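Local coordinates for protein putative ABC transporter subunit, substrate-binding component (Rhodopseudomonas palustris, PDB 4EVR) that probably binds benzoate or related aromatic acids in the periplasm and delivers them to an ABC transporter, at residues Y211-G216 / W236-L241; K153-T158 / K184-A189; V90-A95 / Y161-E166. All coordinates share one frame; numbering follows the deposited sequence.

Interaction 1: residues Y211-G216 / W236-L241. With BEZ (benzoic acid), chain B.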
# COMPACT_ATOMS: atom_id res chain seq x y z
N TYR A 211 12.29 12.72 -6.02
CA TYR A 211 11.43 11.87 -5.20
C TYR A 211 10.12 11.87 -5.88
O TYR A 211 9.54 12.94 -6.00
CB TYR A 211 11.33 12.44 -3.81
CG TYR A 211 10.36 11.74 -2.90
CD1 TYR A 211 10.75 10.62 -2.18
CD2 TYR A 211 9.07 12.20 -2.75
CE1 TYR A 211 9.87 9.98 -1.31
CE2 TYR A 211 8.16 11.56 -1.90
CZ TYR A 211 8.58 10.47 -1.15
OH TYR A 211 7.74 9.89 -0.23
N ALA A 212 9.65 10.72 -6.36
CA ALA A 212 8.41 10.61 -7.07
C ALA A 212 7.51 9.59 -6.41
O ALA A 212 7.98 8.52 -6.03
CB ALA A 212 8.64 10.16 -8.50
N PHE A 213 6.24 9.91 -6.27
CA PHE A 213 5.24 8.92 -5.96
C PHE A 213 4.30 8.80 -7.16
O PHE A 213 3.52 9.74 -7.52
CB PHE A 213 4.46 9.19 -4.66
CG PHE A 213 3.23 8.29 -4.54
CD1 PHE A 213 3.37 6.91 -4.58
CD2 PHE A 213 1.93 8.81 -4.67
CE1 PHE A 213 2.23 6.07 -4.57
CE2 PHE A 213 0.83 7.98 -4.73
CZ PHE A 213 0.98 6.62 -4.76
N PHE A 214 4.33 7.62 -7.76
CA PHE A 214 3.36 7.16 -8.76
C PHE A 214 3.21 5.67 -8.47
O PHE A 214 4.03 5.11 -7.77
CB PHE A 214 3.75 7.42 -10.22
CG PHE A 214 3.82 8.90 -10.55
CD1 PHE A 214 2.67 9.64 -10.76
CD2 PHE A 214 5.04 9.55 -10.64
CE1 PHE A 214 2.75 11.00 -11.03
CE2 PHE A 214 5.10 10.90 -10.91
CZ PHE A 214 3.95 11.61 -11.08
N SER A 215 2.19 5.03 -9.02
CA SER A 215 2.04 3.60 -8.87
C SER A 215 1.23 3.09 -10.07
O SER A 215 0.58 3.85 -10.72
CB SER A 215 1.36 3.27 -7.55
OG SER A 215 1.60 1.93 -7.20
N GLY A 216 1.27 1.82 -10.31
CA GLY A 216 0.48 1.22 -11.40
C GLY A 216 0.89 1.73 -12.75
O GLY A 216 2.08 1.80 -13.05
N TRP A 236 14.37 8.44 -6.98
CA TRP A 236 14.00 7.79 -5.74
C TRP A 236 12.51 7.83 -5.53
O TRP A 236 11.80 8.69 -6.08
CB TRP A 236 14.63 8.53 -4.56
CG TRP A 236 16.10 8.24 -4.35
CD1 TRP A 236 17.14 8.77 -5.04
CD2 TRP A 236 16.67 7.51 -3.26
NE1 TRP A 236 18.34 8.35 -4.49
CE2 TRP A 236 18.08 7.64 -3.35
CE3 TRP A 236 16.13 6.77 -2.18
CZ2 TRP A 236 18.94 7.04 -2.44
CZ3 TRP A 236 16.98 6.23 -1.26
CH2 TRP A 236 18.37 6.36 -1.39
N GLY A 237 12.04 7.03 -4.57
CA GLY A 237 10.65 7.13 -4.16
C GLY A 237 10.24 6.05 -3.18
O GLY A 237 11.06 5.18 -2.87
N PRO A 238 9.04 6.13 -2.64
CA PRO A 238 8.47 4.95 -1.92
C PRO A 238 8.42 3.84 -2.93
O PRO A 238 8.27 4.09 -4.17
CB PRO A 238 7.08 5.44 -1.49
CG PRO A 238 6.71 6.44 -2.54
CD PRO A 238 7.99 7.11 -2.96
N GLY A 239 8.42 2.62 -2.45
CA GLY A 239 8.48 1.44 -3.30
C GLY A 239 7.39 1.17 -4.25
O GLY A 239 7.53 0.37 -5.16
N PHE A 240 6.27 1.81 -4.01
CA PHE A 240 5.14 1.70 -4.95
C PHE A 240 5.55 2.19 -6.32
O PHE A 240 4.92 1.81 -7.33
CB PHE A 240 3.99 2.58 -4.44
CG PHE A 240 3.77 2.46 -2.97
CD1 PHE A 240 3.39 1.26 -2.42
CD2 PHE A 240 4.03 3.51 -2.13
CE1 PHE A 240 3.27 1.12 -1.08
CE2 PHE A 240 3.87 3.38 -0.77
CZ PHE A 240 3.57 2.18 -0.25
N LEU A 241 6.59 3.04 -6.40
CA LEU A 241 7.06 3.53 -7.73
C LEU A 241 7.58 2.40 -8.59
O LEU A 241 7.49 2.51 -9.79
CB LEU A 241 8.15 4.58 -7.48
CG LEU A 241 8.78 5.22 -8.73
CD1 LEU A 241 7.76 6.02 -9.50
CD2 LEU A 241 9.98 5.98 -8.33
C BEZ B . -2.86 5.58 -1.94
O1 BEZ B . -2.98 5.51 -0.68
O2 BEZ B . -3.61 6.29 -2.67
C1 BEZ B . -1.89 4.70 -2.66
C2 BEZ B . -2.13 4.33 -3.99
C3 BEZ B . -1.23 3.50 -4.66
C4 BEZ B . -0.07 3.11 -3.96
C5 BEZ B . 0.15 3.50 -2.63
C6 BEZ B . -0.76 4.27 -1.95
O HOH W 1 3.15 0.27 -8.79
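W236 meets Y211 as its parallel partner in the sheet of one lobe of a periplasmic binding protein, strands 209-213 and 235-238 being the two strands of a beta-alpha-beta unit joined through helix 217-228. The backbone O of W236 receives A212 N at 3.0 Å (N-H...O angle 159°), and the CA-H of Y211 leans on the same oxygen. At G237, CA sits 3.5 Å from A212 O in a CA-H...O contact; a side chain here would run into that oxygen. P238 follows, and its side chain crosses those of Y211 and F213 at about a right angle: CD meets Y211 CE1 at 3.8 Å, CG meets F213 CD1. M167 of helix 162-177 touches the side chains of Y211, F213 and P238. Within the 3-10 turn 239-241, F240 puts its CB at the edge of the F213 ring. Its own ring, with CG anti to the carbonyl carbon (chi1 -43°), turns a face to the bound benzoic acid, whose C5 lies over the centre of the ring, 3.7 Å above its plane, while the F213 edge reaches C4 of the ligand, CZ to C4 being 3.8 Å. L241 packs CD1 against the CB atoms of A212 and F214. A water bridges the two segments, donating to F240 O at 2.8 Å and accepting from S215 OG and G216 N.

Interaction 2: residues K153-T158 / K184-A189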
# COMPACT_ATOMS: atom_id res chain seq x y z
N LYS A 153 19.38 18.22 -2.29
CA LYS A 153 18.59 19.16 -3.10
C LYS A 153 17.57 18.43 -3.98
O LYS A 153 17.92 17.97 -5.07
CB LYS A 153 19.56 19.98 -3.96
CG LYS A 153 18.92 21.10 -4.77
CD LYS A 153 19.92 21.70 -5.74
CE LYS A 153 19.29 22.80 -6.56
NZ LYS A 153 20.19 23.31 -7.63
N ALA A 154 16.32 18.34 -3.52
CA ALA A 154 15.32 17.53 -4.21
C ALA A 154 14.25 18.31 -4.89
O ALA A 154 13.91 19.40 -4.49
CB ALA A 154 14.65 16.61 -3.22
N VAL A 155 13.67 17.70 -5.94
CA VAL A 155 12.43 18.09 -6.58
C VAL A 155 11.50 16.93 -6.32
O VAL A 155 11.93 15.81 -6.51
CB VAL A 155 12.60 18.38 -8.10
CG1 VAL A 155 11.27 18.34 -8.84
CG2 VAL A 155 13.30 19.70 -8.32
N THR A 156 10.25 17.17 -5.87
CA THR A 156 9.26 16.08 -5.71
C THR A 156 8.29 16.11 -6.90
O THR A 156 8.07 17.17 -7.53
CB THR A 156 8.52 16.14 -4.38
OG1 THR A 156 7.56 17.19 -4.41
CG2 THR A 156 9.48 16.32 -3.20
N VAL A 157 7.78 14.95 -7.29
CA VAL A 157 6.83 14.86 -8.38
C VAL A 157 5.77 13.82 -7.98
O VAL A 157 6.12 12.69 -7.67
CB VAL A 157 7.40 14.50 -9.77
CG1 VAL A 157 6.32 14.72 -10.87
CG2 VAL A 157 8.61 15.31 -10.08
N THR A 158 4.49 14.16 -8.03
CA THR A 158 3.45 13.18 -7.71
C THR A 158 2.10 13.65 -8.24
O THR A 158 2.02 14.70 -8.83
CB THR A 158 3.39 12.93 -6.17
OG1 THR A 158 2.57 11.81 -5.88
CG2 THR A 158 2.90 14.09 -5.42
N LYS A 184 11.23 22.37 -5.20
CA LYS A 184 9.93 22.47 -5.84
C LYS A 184 9.17 21.19 -5.63
O LYS A 184 9.82 20.14 -5.53
CB LYS A 184 10.11 22.70 -7.35
CG LYS A 184 8.83 22.71 -8.21
CD LYS A 184 8.02 23.91 -8.00
CE LYS A 184 6.74 23.98 -8.79
NZ LYS A 184 5.92 25.15 -8.38
N ASP A 185 7.84 21.29 -5.49
CA ASP A 185 6.96 20.15 -5.43
C ASP A 185 6.08 20.20 -6.65
O ASP A 185 5.30 21.11 -6.76
CB ASP A 185 6.12 20.19 -4.17
CG ASP A 185 6.89 20.09 -2.89
OD1 ASP A 185 7.75 19.17 -2.79
OD2 ASP A 185 6.62 20.89 -1.98
N ILE A 186 6.34 19.39 -7.62
CA ILE A 186 5.53 19.34 -8.87
C ILE A 186 4.34 18.42 -8.67
O ILE A 186 4.52 17.29 -8.18
CB ILE A 186 6.38 18.86 -10.08
CG1 ILE A 186 7.63 19.75 -10.28
CG2 ILE A 186 5.52 18.80 -11.35
CD1 ILE A 186 8.59 19.30 -11.29
N THR A 187 3.11 18.87 -9.08
CA THR A 187 1.94 17.98 -8.93
C THR A 187 1.21 17.95 -10.25
O THR A 187 1.20 18.94 -10.98
CB THR A 187 1.00 18.37 -7.79
OG1 THR A 187 0.46 19.66 -8.11
CG2 THR A 187 1.71 18.43 -6.47
N ILE A 188 0.64 16.82 -10.56
CA ILE A 188 -0.13 16.55 -11.77
C ILE A 188 -1.47 16.08 -11.32
O ILE A 188 -1.56 15.34 -10.34
CB ILE A 188 0.67 15.47 -12.56
CG1 ILE A 188 1.93 16.15 -13.16
CG2 ILE A 188 -0.12 14.85 -13.70
CD1 ILE A 188 2.95 15.17 -13.44
N ALA A 189 -2.53 16.45 -11.99
CA ALA A 189 -3.84 15.99 -11.57
C ALA A 189 -3.94 14.49 -11.71
O ALA A 189 -3.48 13.92 -12.72
CB ALA A 189 -4.92 16.64 -12.42
O HOH W 2 5.12 17.03 -5.48
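T156 and D185, partners across two parallel strands, meet through a short hydrogen bond: T156 OG1 donates to D185 OD1 at 2.6 Å. The carboxylate is approached on its anti side, 19° out of its plane. With OG1 set between the backbone N and the carbonyl carbon (chi1 75°), the hydroxyl is turned to D185 on the neighbouring strand, and CG2 also touches OD1. A water donates both to T156 OG1 and to I186 O, so the hydroxyl acts as donor to D185 and as acceptor from the water. An alanine here would remove the hydroxyl and is likely to leave D185 OD1 and this water without the partner they share. Beneath the side chains runs the backbone ladder: T156 N binds K184 O, T156 O takes I186 N at 2.8 Å, T158 N binds I186 O, and I188 N binds T158 O at 3.1 Å.

This is the outer edge of the sheet in a periplasmic binding protein lobe, where strands 153-159 and 181-188 are joined through helix 162-177 as a beta-alpha-beta unit. On the opposite face from T156, I186 reaches its CD1 to V155 CG1 (3.8 Å), the two side chains meeting at a slant, and lies alongside V157, both pointing the same way; I188 CD1 continues the row to V157 CG1.

Helix 196-205 covers this apolar row, I202 touching V155 and V157. Helix 162-177 covers the other face: V168 and F171 lie on T156, and K172 pairs with D185 OD2 in a salt bridge, so the carboxylate has a separate partner for each oxygen. T158 OG1 turns inward to bond F213 O on the next strand.

Interaction 3: residues V90-A95 / Y161-E166. With BEZ (benzoic acid), chain B.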
# COMPACT_ATOMS: atom_id res chain seq x y z
N VAL A 90 -7.49 0.77 -2.62
CA VAL A 90 -6.16 1.22 -3.05
C VAL A 90 -5.99 2.75 -2.93
O VAL A 90 -4.98 3.15 -2.37
CB VAL A 90 -5.84 0.76 -4.49
CG1 VAL A 90 -4.63 1.45 -5.04
CG2 VAL A 90 -5.71 -0.72 -4.52
N HIS A 91 -6.91 3.56 -3.48
CA HIS A 91 -6.78 5.01 -3.57
C HIS A 91 -7.21 5.66 -2.25
O HIS A 91 -8.30 5.42 -1.77
CB HIS A 91 -7.61 5.54 -4.76
CG HIS A 91 -7.56 7.00 -5.05
ND1 HIS A 91 -8.10 7.93 -4.19
CD2 HIS A 91 -7.08 7.64 -6.15
CE1 HIS A 91 -7.98 9.10 -4.82
NE2 HIS A 91 -7.42 8.95 -6.03
N SER A 92 -6.31 6.43 -1.65
CA SER A 92 -6.56 7.06 -0.34
C SER A 92 -7.80 7.96 -0.28
O SER A 92 -8.37 8.10 0.80
CB SER A 92 -5.36 7.90 0.09
OG SER A 92 -4.34 7.16 0.72
N GLY A 93 -8.18 8.61 -1.37
CA GLY A 93 -9.39 9.46 -1.34
C GLY A 93 -10.63 8.59 -1.28
O GLY A 93 -11.49 8.77 -0.43
N VAL A 94 -10.65 7.53 -2.09
CA VAL A 94 -11.75 6.61 -2.06
C VAL A 94 -11.83 5.98 -0.64
O VAL A 94 -12.91 5.92 -0.06
CB VAL A 94 -11.63 5.52 -3.13
CG1 VAL A 94 -12.75 4.49 -3.00
CG2 VAL A 94 -11.56 6.09 -4.55
N ALA A 95 -10.67 5.54 -0.09
CA ALA A 95 -10.61 4.85 1.18
C ALA A 95 -11.08 5.71 2.32
O ALA A 95 -11.71 5.20 3.25
CB ALA A 95 -9.20 4.36 1.49
N TYR A 161 -3.39 14.45 -4.98
CA TYR A 161 -4.43 13.89 -4.14
C TYR A 161 -3.79 13.53 -2.80
O TYR A 161 -2.59 13.61 -2.67
CB TYR A 161 -5.22 12.77 -4.82
CG TYR A 161 -4.59 11.40 -4.79
CD1 TYR A 161 -5.09 10.40 -3.95
CD2 TYR A 161 -3.61 11.04 -5.72
CE1 TYR A 161 -4.54 9.11 -3.96
CE2 TYR A 161 -3.07 9.76 -5.74
CZ TYR A 161 -3.58 8.78 -4.90
OH TYR A 161 -2.97 7.52 -4.84
N ALA A 162 -4.57 13.15 -1.83
CA ALA A 162 -4.08 12.88 -0.43
C ALA A 162 -2.85 11.99 -0.33
O ALA A 162 -1.95 12.33 0.44
CB ALA A 162 -5.19 12.24 0.39
N ALA A 163 -2.75 10.90 -1.10
CA ALA A 163 -1.55 10.07 -1.00
C ALA A 163 -0.27 10.76 -1.46
O ALA A 163 0.73 10.65 -0.75
CB ALA A 163 -1.73 8.80 -1.75
N GLY A 164 -0.29 11.48 -2.59
CA GLY A 164 0.89 12.21 -3.01
C GLY A 164 1.26 13.25 -1.99
O GLY A 164 2.39 13.35 -1.57
N GLU A 165 0.29 14.00 -1.55
CA GLU A 165 0.56 15.08 -0.61
C GLU A 165 1.15 14.54 0.70
O GLU A 165 2.08 15.15 1.24
CB GLU A 165 -0.73 15.84 -0.37
CG GLU A 165 -0.68 16.92 0.69
CD GLU A 165 -2.02 17.59 0.96
OE1 GLU A 165 -2.04 18.83 1.09
OE2 GLU A 165 -3.04 16.86 1.06
N GLU A 166 0.59 13.46 1.24
CA GLU A 166 1.04 12.94 2.53
C GLU A 166 2.40 12.25 2.41
O GLU A 166 3.22 12.40 3.29
CB GLU A 166 -0.02 12.02 3.15
CG GLU A 166 -1.33 12.73 3.49
CD GLU A 166 -2.40 11.78 3.96
OE1 GLU A 166 -2.14 10.55 3.96
OE2 GLU A 166 -3.44 12.24 4.45
C BEZ B . -2.86 5.58 -1.94
O1 BEZ B . -2.98 5.51 -0.68
O2 BEZ B . -3.61 6.29 -2.67
C1 BEZ B . -1.89 4.70 -2.66
C2 BEZ B . -2.13 4.33 -3.99
C3 BEZ B . -1.23 3.50 -4.66
C4 BEZ B . -0.07 3.11 -3.96
C5 BEZ B . 0.15 3.50 -2.63
C6 BEZ B . -0.76 4.27 -1.95
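H91 and Y161 lie ring on ring in an offset stack, centroids 4.1 Å apart and planes at 19°. Y161 CE1 stands over the centre of the imidazole, while H91 NE2 sits over the tyrosine face toward its rim; the opposite face of Y161 is met by A163 N, so the phenol is held between the two helix starts. H91 is itself the N-cap of helix 92-105: ND1 accepts from G93 N at 2.9 Å, 25° out of the imidazole plane, and weakly from V94 N. With CG anti to the backbone N (chi1 -177°), its ring is carried across to the tyrosine. S92 N comes to the edge of the Y161 ring and donates to benzoic acid O2 at 2.9 Å (N-H...O angle 160°). Y161 OH donates to the same oxygen at 2.6 Å, and S92 OG donates to O1, also at 2.6 Å. A163 CB packs on the carboxyl group, and G115 N adds another bond to the ligand. Acid oxygens gripped by backbone N-H and hydroxyl donors at helix starts, between two lobes, mark the ligand-binding cleft of a periplasmic binding protein of the leucine-binding family.

Interactions 1 and 2 belong to one sheet: strands 209-213 and 153-159 are neighbours in it, Y211 O bonding V157 N. Interaction 1 is wholly buried and mostly aromatic and aliphatic, ending at the ligand, whereas interaction 2 lies at the sheet's outer strand, with a fuller backbone ladder, a polar face and exposed residues such as K184 and T187. Interaction 3 is partly buried and joins two helix starts by ring stacking. It shares the benzoic acid with interaction 1: 211-216 and 236-241 contact part of its ring, 90-95 and 161-166 bind its carboxyl group, V90 also touching the ring, and F213 packs on Y161 and A163. Helix 162-177 links the two strands of interaction 2.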